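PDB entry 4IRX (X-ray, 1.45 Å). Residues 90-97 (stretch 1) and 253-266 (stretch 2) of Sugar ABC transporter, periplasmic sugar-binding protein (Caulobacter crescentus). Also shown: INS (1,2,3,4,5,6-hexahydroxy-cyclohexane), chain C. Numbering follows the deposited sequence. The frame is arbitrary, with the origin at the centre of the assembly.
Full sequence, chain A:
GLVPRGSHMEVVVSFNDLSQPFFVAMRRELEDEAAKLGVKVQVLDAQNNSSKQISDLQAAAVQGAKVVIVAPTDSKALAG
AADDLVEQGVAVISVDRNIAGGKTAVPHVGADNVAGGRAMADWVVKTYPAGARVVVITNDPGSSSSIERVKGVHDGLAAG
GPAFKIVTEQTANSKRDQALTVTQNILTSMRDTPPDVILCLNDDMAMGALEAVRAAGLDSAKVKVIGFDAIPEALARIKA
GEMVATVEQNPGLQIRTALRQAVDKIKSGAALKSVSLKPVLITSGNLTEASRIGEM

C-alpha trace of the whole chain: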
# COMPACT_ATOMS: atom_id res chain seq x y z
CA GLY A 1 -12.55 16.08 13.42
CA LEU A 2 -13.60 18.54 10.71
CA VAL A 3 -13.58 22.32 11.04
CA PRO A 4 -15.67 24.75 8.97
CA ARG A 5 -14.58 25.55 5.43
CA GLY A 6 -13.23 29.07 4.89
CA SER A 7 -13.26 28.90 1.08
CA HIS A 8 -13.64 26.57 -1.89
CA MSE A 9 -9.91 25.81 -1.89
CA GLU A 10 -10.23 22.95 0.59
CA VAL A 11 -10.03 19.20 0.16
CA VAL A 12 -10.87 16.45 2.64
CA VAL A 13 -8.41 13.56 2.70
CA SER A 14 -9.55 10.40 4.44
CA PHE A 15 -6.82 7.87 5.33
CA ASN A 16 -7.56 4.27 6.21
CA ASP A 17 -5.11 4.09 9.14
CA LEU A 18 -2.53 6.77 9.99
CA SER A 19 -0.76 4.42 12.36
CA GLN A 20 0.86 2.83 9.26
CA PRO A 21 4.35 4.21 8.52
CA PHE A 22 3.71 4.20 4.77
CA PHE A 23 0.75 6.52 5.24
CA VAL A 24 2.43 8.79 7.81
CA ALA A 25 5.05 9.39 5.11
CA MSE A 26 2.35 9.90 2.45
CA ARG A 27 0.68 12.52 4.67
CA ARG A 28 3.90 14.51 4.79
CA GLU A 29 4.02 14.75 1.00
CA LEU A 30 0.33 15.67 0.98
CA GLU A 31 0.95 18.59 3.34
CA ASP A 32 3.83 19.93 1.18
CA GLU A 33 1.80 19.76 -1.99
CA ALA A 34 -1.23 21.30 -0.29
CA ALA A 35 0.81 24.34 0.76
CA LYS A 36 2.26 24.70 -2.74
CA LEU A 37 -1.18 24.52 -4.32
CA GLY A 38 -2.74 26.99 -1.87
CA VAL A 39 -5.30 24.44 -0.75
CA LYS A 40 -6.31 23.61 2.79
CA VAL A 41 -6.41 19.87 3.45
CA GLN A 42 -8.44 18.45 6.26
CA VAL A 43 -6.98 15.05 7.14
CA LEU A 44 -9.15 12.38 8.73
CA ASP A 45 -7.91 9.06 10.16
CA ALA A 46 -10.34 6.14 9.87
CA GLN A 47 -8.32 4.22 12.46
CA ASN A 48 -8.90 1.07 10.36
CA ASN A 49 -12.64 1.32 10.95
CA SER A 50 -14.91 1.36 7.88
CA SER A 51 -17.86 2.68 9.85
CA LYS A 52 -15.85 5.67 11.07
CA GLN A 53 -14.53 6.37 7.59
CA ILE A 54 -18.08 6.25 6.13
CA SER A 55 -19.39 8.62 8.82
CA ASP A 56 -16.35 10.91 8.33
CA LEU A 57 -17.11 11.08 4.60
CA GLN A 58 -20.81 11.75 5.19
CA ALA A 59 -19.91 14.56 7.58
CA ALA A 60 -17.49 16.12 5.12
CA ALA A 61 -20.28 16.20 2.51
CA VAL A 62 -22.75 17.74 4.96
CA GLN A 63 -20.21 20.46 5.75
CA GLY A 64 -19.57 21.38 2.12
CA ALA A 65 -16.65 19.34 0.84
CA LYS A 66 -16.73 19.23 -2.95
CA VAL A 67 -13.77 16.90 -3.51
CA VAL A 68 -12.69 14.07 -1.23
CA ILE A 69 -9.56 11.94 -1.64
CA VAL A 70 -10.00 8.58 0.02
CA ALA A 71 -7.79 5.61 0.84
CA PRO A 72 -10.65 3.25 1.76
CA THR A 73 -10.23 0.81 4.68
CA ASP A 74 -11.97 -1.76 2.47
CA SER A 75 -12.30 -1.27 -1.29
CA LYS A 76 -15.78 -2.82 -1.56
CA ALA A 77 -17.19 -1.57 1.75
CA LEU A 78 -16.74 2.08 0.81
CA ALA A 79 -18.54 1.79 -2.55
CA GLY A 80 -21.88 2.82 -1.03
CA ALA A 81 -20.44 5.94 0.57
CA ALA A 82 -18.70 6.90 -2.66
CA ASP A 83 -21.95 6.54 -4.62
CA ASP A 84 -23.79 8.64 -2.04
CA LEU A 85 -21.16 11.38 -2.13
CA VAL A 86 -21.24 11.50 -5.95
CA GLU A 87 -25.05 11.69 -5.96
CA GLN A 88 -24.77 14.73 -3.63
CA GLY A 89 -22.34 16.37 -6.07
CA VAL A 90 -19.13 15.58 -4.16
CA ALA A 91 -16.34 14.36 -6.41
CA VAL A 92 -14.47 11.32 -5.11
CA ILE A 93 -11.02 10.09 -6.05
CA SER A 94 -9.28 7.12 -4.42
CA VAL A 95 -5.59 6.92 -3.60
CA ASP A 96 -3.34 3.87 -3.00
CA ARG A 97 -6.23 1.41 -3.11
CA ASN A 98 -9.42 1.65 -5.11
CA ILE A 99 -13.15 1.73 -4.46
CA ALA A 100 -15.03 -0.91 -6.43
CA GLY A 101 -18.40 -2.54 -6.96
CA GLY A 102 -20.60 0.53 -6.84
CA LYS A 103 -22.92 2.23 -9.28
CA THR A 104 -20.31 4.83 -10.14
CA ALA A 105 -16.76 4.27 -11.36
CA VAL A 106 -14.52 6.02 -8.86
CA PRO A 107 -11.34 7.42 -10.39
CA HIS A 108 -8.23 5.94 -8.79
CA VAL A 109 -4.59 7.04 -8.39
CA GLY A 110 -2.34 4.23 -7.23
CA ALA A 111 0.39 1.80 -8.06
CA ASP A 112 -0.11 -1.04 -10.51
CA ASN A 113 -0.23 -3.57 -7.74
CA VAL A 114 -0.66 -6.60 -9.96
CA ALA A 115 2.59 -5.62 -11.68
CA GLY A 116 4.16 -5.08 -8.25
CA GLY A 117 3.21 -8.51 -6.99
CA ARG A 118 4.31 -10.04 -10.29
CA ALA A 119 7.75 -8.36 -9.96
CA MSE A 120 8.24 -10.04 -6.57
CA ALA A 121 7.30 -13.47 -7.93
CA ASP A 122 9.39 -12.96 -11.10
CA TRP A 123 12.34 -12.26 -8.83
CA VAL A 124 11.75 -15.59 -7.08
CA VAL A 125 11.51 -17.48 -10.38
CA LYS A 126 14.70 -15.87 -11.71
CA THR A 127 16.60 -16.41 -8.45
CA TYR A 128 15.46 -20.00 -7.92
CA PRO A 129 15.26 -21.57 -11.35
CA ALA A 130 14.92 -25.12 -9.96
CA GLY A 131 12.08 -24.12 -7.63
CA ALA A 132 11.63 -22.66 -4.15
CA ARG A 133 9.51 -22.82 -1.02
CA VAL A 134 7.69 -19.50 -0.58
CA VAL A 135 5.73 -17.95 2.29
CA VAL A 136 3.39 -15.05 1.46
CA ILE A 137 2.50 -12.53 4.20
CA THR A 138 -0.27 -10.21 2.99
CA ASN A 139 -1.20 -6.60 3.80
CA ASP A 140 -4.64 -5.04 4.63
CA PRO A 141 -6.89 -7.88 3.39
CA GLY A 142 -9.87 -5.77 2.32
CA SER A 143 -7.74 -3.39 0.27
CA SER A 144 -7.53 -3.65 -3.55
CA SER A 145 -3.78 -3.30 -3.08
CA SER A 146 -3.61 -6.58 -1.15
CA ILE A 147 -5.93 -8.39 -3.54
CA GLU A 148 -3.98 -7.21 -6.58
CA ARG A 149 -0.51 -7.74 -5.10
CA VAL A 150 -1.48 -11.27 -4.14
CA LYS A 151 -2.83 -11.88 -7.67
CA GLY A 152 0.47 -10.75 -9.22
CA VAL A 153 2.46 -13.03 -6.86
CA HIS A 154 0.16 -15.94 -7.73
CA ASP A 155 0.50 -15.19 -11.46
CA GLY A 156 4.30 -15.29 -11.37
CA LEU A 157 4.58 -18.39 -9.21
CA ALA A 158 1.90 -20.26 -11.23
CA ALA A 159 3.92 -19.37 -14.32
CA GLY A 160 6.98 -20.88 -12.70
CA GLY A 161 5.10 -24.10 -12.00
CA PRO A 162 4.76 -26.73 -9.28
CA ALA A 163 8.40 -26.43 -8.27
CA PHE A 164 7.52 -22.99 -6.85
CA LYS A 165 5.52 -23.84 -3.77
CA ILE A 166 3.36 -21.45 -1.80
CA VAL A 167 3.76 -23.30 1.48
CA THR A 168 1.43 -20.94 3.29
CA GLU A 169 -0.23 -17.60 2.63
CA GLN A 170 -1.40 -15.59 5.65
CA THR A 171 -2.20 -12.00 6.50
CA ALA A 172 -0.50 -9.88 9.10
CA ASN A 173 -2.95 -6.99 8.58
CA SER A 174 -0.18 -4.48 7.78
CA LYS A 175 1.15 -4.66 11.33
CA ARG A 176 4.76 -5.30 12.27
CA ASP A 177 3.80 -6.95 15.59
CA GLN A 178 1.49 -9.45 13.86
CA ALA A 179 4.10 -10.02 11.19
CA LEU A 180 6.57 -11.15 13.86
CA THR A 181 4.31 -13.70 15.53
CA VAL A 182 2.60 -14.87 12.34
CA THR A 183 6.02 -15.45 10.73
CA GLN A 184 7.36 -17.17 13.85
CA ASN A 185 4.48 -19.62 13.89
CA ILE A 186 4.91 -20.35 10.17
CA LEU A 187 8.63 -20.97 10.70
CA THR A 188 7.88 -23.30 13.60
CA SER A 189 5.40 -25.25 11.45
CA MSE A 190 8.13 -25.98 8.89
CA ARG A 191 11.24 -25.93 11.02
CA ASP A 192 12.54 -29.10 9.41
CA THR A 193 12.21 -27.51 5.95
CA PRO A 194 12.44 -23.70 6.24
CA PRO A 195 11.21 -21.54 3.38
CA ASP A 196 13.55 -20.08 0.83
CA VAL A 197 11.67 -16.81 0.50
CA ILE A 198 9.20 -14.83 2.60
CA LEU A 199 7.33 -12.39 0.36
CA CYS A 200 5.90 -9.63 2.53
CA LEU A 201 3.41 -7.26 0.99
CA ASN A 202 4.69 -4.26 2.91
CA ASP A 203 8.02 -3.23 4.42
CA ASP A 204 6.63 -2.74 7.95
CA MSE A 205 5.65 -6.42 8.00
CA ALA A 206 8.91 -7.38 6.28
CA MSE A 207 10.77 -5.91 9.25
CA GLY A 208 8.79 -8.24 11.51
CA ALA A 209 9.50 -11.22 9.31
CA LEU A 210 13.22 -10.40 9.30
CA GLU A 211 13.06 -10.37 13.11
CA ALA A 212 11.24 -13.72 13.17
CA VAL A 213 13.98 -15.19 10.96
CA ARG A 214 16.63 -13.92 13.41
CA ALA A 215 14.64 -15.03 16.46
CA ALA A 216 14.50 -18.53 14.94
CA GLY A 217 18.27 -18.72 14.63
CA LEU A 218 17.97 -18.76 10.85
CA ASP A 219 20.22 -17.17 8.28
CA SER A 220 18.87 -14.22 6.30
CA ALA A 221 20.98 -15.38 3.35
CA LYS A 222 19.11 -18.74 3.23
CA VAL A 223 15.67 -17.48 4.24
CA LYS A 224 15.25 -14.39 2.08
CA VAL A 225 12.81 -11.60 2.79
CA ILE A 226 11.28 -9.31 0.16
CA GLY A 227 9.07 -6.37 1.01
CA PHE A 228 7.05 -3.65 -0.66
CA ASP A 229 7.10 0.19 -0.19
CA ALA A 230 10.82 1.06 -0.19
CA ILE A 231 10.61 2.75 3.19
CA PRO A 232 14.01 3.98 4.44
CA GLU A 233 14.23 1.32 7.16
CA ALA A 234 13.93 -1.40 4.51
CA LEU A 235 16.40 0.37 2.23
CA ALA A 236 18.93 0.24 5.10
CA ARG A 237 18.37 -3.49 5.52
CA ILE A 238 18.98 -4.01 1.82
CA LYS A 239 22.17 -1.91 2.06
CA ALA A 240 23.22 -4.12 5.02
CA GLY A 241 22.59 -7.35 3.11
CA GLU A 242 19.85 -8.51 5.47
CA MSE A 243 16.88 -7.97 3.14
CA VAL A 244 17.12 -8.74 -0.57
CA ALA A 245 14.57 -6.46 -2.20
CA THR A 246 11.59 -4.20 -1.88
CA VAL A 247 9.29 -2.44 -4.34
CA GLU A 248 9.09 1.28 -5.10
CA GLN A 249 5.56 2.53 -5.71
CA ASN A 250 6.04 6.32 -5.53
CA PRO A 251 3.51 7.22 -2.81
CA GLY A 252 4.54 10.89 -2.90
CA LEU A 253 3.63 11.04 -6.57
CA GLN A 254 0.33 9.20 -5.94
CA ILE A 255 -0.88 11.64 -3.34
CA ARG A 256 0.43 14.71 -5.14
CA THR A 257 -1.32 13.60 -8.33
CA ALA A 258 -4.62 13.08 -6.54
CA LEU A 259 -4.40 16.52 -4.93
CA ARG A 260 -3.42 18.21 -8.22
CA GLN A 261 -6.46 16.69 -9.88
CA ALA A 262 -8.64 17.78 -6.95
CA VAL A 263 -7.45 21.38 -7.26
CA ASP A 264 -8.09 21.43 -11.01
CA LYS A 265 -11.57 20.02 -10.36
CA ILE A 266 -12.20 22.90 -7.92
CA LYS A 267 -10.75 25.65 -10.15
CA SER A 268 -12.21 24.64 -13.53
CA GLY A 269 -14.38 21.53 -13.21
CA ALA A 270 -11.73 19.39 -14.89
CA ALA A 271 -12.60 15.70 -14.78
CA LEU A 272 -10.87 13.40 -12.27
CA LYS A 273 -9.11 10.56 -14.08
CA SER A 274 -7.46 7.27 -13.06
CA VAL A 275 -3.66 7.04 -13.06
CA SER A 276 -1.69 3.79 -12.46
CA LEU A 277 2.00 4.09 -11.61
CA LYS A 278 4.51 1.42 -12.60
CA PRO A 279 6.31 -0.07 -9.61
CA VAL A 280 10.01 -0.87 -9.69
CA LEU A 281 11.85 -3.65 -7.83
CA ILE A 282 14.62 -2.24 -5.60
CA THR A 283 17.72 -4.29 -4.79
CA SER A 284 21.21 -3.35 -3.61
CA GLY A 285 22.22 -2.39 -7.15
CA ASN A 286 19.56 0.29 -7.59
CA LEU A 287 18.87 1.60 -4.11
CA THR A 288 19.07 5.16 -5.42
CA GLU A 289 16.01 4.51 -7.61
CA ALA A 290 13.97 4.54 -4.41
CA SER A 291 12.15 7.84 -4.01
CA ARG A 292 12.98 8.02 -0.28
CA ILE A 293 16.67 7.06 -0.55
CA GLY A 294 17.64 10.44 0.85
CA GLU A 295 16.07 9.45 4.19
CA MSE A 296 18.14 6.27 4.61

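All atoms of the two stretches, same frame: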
# COMPACT_ATOMS: atom_id res chain seq x y z
N VAL A 90 -20.51 15.56 -4.67
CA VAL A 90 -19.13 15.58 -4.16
C VAL A 90 -18.30 14.66 -5.01
O VAL A 90 -18.63 13.47 -5.16
CB VAL A 90 -19.09 15.11 -2.71
CG1 VAL A 90 -17.64 15.14 -2.16
CG2 VAL A 90 -20.01 15.97 -1.85
N ALA A 91 -17.24 15.19 -5.60
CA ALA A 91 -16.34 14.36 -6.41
C ALA A 91 -15.46 13.52 -5.49
O ALA A 91 -14.98 13.99 -4.46
CB ALA A 91 -15.50 15.21 -7.33
N VAL A 92 -15.28 12.27 -5.87
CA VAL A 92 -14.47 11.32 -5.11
C VAL A 92 -13.35 10.76 -5.98
O VAL A 92 -13.57 10.32 -7.12
CB VAL A 92 -15.34 10.16 -4.57
CG1 VAL A 92 -14.50 9.13 -3.78
CG2 VAL A 92 -16.48 10.71 -3.69
N ILE A 93 -12.14 10.76 -5.42
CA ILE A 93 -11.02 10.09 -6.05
C ILE A 93 -10.33 9.21 -4.98
O ILE A 93 -10.18 9.63 -3.83
CB ILE A 93 -10.06 11.10 -6.72
CG1 ILE A 93 -8.95 10.40 -7.51
CG2 ILE A 93 -9.51 12.06 -5.69
CD1 ILE A 93 -8.25 11.35 -8.48
N SER A 94 -9.96 8.00 -5.36
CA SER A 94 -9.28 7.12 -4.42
C SER A 94 -7.77 7.21 -4.63
O SER A 94 -7.29 7.55 -5.71
CB SER A 94 -9.78 5.67 -4.54
OG SER A 94 -9.52 5.13 -5.83
N VAL A 95 -7.05 6.94 -3.55
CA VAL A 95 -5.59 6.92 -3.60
C VAL A 95 -5.09 5.65 -2.91
O VAL A 95 -5.66 5.19 -1.91
CB VAL A 95 -4.96 8.19 -2.99
CG1 VAL A 95 -5.13 8.24 -1.48
CG2 VAL A 95 -3.44 8.27 -3.35
N ASP A 96 -4.03 5.07 -3.49
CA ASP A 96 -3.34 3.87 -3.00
C ASP A 96 -4.08 2.57 -3.24
O ASP A 96 -3.52 1.60 -3.76
CB ASP A 96 -2.92 3.97 -1.54
CG ASP A 96 -2.19 2.73 -1.09
OD1 ASP A 96 -1.02 2.55 -1.52
OD2 ASP A 96 -2.79 1.92 -0.38
N ARG A 97 -5.33 2.54 -2.81
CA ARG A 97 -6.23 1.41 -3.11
C ARG A 97 -7.56 1.96 -3.62
O ARG A 97 -7.93 3.11 -3.33
CB ARG A 97 -6.43 0.44 -1.93
CG ARG A 97 -7.28 0.98 -0.75
CD ARG A 97 -6.54 1.99 0.08
NE ARG A 97 -5.40 1.37 0.77
CZ ARG A 97 -5.47 0.62 1.87
NH1 ARG A 97 -6.62 0.40 2.49
NH2 ARG A 97 -4.36 0.06 2.35
N LEU A 253 4.25 10.72 -5.29
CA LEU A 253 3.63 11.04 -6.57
C LEU A 253 2.14 10.67 -6.61
O LEU A 253 1.33 11.41 -7.18
CB LEU A 253 4.41 10.37 -7.71
CG LEU A 253 3.98 10.80 -9.10
CD1 LEU A 253 4.02 12.30 -9.18
CD2 LEU A 253 4.90 10.16 -10.15
N GLN A 254 1.76 9.54 -6.00
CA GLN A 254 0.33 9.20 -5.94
C GLN A 254 -0.49 10.29 -5.29
O GLN A 254 -1.48 10.75 -5.86
CB GLN A 254 0.12 7.90 -5.14
CG GLN A 254 0.69 6.64 -5.80
CD GLN A 254 0.41 5.39 -4.99
OE1 GLN A 254 -0.71 5.18 -4.49
NE2 GLN A 254 1.45 4.56 -4.79
N ILE A 255 -0.08 10.70 -4.10
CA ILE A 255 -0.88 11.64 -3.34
C ILE A 255 -0.84 13.02 -3.95
O ILE A 255 -1.86 13.68 -4.01
CB ILE A 255 -0.55 11.61 -1.82
CG1 ILE A 255 -1.60 12.36 -1.00
CG2 ILE A 255 0.79 12.22 -1.55
CD1 ILE A 255 -3.02 11.81 -1.13
N ARG A 256 0.32 13.41 -4.49
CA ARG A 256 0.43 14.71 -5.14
C ARG A 256 -0.45 14.76 -6.39
O ARG A 256 -1.09 15.77 -6.63
CB ARG A 256 1.88 15.03 -5.47
CG ARG A 256 2.78 15.17 -4.23
CD ARG A 256 4.20 15.38 -4.66
NE ARG A 256 5.14 15.39 -3.52
CZ ARG A 256 5.47 16.50 -2.87
NH1 ARG A 256 4.94 17.68 -3.22
NH2 ARG A 256 6.33 16.43 -1.86
N THR A 257 -0.50 13.65 -7.13
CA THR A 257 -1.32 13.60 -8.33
C THR A 257 -2.80 13.68 -7.99
O THR A 257 -3.55 14.41 -8.66
CB THR A 257 -1.02 12.34 -9.14
OG1 THR A 257 0.37 12.35 -9.53
CG2 THR A 257 -1.90 12.23 -10.35
N ALA A 258 -3.22 12.96 -6.95
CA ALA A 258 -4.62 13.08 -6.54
C ALA A 258 -4.99 14.51 -6.13
O ALA A 258 -6.06 15.01 -6.50
CB ALA A 258 -4.94 12.09 -5.40
N LEU A 259 -4.12 15.16 -5.36
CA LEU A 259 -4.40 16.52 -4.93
C LEU A 259 -4.39 17.50 -6.09
O LEU A 259 -5.22 18.41 -6.12
CB LEU A 259 -3.43 16.95 -3.83
CG LEU A 259 -3.83 18.24 -3.15
CD1 LEU A 259 -5.17 18.03 -2.42
CD2 LEU A 259 -2.71 18.66 -2.18
N ARG A 260 -3.46 17.34 -7.03
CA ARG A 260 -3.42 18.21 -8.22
C ARG A 260 -4.69 18.10 -9.03
O ARG A 260 -5.25 19.12 -9.46
CB ARG A 260 -2.19 17.91 -9.08
CG ARG A 260 -0.87 18.32 -8.46
CD ARG A 260 0.28 17.57 -9.09
NE ARG A 260 1.50 17.90 -8.37
CZ ARG A 260 2.68 17.35 -8.58
NH1 ARG A 260 2.84 16.39 -9.48
NH2 ARG A 260 3.71 17.76 -7.83
N GLN A 261 -5.17 16.88 -9.23
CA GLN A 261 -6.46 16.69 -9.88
C GLN A 261 -7.59 17.34 -9.09
O GLN A 261 -8.45 17.98 -9.68
CB GLN A 261 -6.74 15.21 -10.07
CG GLN A 261 -5.85 14.49 -11.09
CD GLN A 261 -6.49 13.21 -11.57
OE1 GLN A 261 -7.71 13.17 -11.77
NE2 GLN A 261 -5.71 12.15 -11.72
N ALA A 262 -7.59 17.17 -7.77
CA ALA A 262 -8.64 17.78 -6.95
C ALA A 262 -8.68 19.30 -7.11
O ALA A 262 -9.76 19.88 -7.21
CB ALA A 262 -8.43 17.40 -5.49
N VAL A 263 -7.51 19.93 -7.16
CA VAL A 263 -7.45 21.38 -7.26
C VAL A 263 -7.94 21.85 -8.63
O VAL A 263 -8.67 22.85 -8.74
CB VAL A 263 -6.03 21.89 -6.92
CG1 VAL A 263 -5.88 23.35 -7.32
CG2 VAL A 263 -5.77 21.68 -5.43
N ASP A 264 -7.60 21.11 -9.68
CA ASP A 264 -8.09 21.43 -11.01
C ASP A 264 -9.60 21.20 -11.11
O ASP A 264 -10.31 21.97 -11.77
CB ASP A 264 -7.31 20.67 -12.08
CG ASP A 264 -5.99 21.37 -12.44
OD1 ASP A 264 -5.98 22.62 -12.49
OD2 ASP A 264 -4.98 20.67 -12.68
N LYS A 265 -10.11 20.19 -10.41
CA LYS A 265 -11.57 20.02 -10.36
C LYS A 265 -12.22 21.25 -9.71
O LYS A 265 -13.23 21.79 -10.22
CB LYS A 265 -11.92 18.77 -9.55
CG LYS A 265 -13.42 18.57 -9.32
CD LYS A 265 -14.06 17.96 -10.56
CE LYS A 265 -15.46 17.48 -10.29
NZ LYS A 265 -16.37 18.61 -10.01
N ILE A 266 -11.65 21.72 -8.60
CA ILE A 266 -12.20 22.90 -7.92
C ILE A 266 -12.11 24.19 -8.76
O ILE A 266 -13.08 24.95 -8.84
CB ILE A 266 -11.51 23.12 -6.57
CG1 ILE A 266 -11.86 21.96 -5.61
CG2 ILE A 266 -11.85 24.46 -6.00
CD1 ILE A 266 -10.96 21.86 -4.35
C1 INS C . 0.07 0.41 0.77
C2 INS C . 1.36 0.14 1.48
C3 INS C . 1.08 -0.01 2.95
C4 INS C . 0.15 -1.15 3.19
C5 INS C . -1.16 -0.89 2.54
C6 INS C . -0.98 -0.64 1.06
O1 INS C . 0.29 0.52 -0.61
O2 INS C . 1.95 -1.01 0.95
O3 INS C . 2.28 -0.18 3.67
O4 INS C . -0.01 -1.38 4.56
O5 INS C . -2.01 -1.96 2.78
O6 INS C . -2.21 -0.42 0.42

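The two stretches meet as a strand laid against a helix. Strand 91-95 and helix 253-266 run almost exactly antiparallel, with 172° between their N-to-C directions and axes that come within 9.0 Å of each other. A91 therefore lies beside the later turns of this helical stretch, and V95 beside the earlier ones: the CA of A91 is 8.4 Å from the CA of K265, while the CA of V95 is 6.7 Å from the CA of I255. No clear hydrogen bond crosses between them, and the 374 Å² buried, both sides summed, is mainly a matter of packing.

Three residues cover the most surface: I93, V95 and Q254. The first two owe their place to the alternation of a β-strand. A91, I93 and V95 turn their CA-to-CB bonds toward the helix, whereas S94 points away. I93, in the middle, contributes most. With chi1 and chi2 both t, its side chain is extended, and CD1 of I93 reaches out to lie 4.5 Å from the CA of A258 and 3.8 Å from OE1 of Q261. A258 suits this position because its methyl group, though directed toward the strand, is short enough to leave the helix backbone within reach of the isoleucine. The amide end of Q261 comes closest to CD1 of I93, and both its OE1 and NE2 are hydrogen-bonded elsewhere in the structure.

V95 is compact and β-branched, a shape well suited to an extended backbone. CG2 of V95 lies 4.0 Å from CB of Q254, and CG1 and CG2 of V95 both lie 4.2 Å from CD1 of I255, an apolar contact. The CA-to-CB bond of I255 points sideways, but the end of its side chain comes nearer, and so it meets the valine.

Q254 is the main contributor from the helix. Its CB offers an apolar surface to V95, and its amide extends toward the backbone of D96, where OE1 of Q254 stands 3.3 Å from the CA of D96. A glutamine can serve both surroundings, and its NE2 is satisfied elsewhere in the structure.

At the other end the contact is smaller and more exposed. The methyl carbon CB of A91 lies 3.7 Å from CE of K265, the lysine atom that comes closest to it, and the ammonium lies at this partly exposed edge.

D96, which follows V95, has a positive phi of 75°, and its carboxylate is turned to the ligand, as befits a sugar-binding protein. The hydroxyls O1 and O6 of INS donate hydrogen bonds to OD1 and OD2 of D96, at 2.6 and 2.5 Å. NE of R97 forms a salt bridge with OD2 of D96 at 2.9 Å, and NH2 of R97 donates to O6 of INS, also at 2.9 Å. D96 thus has its backbone beside the helix and its charge in the binding site.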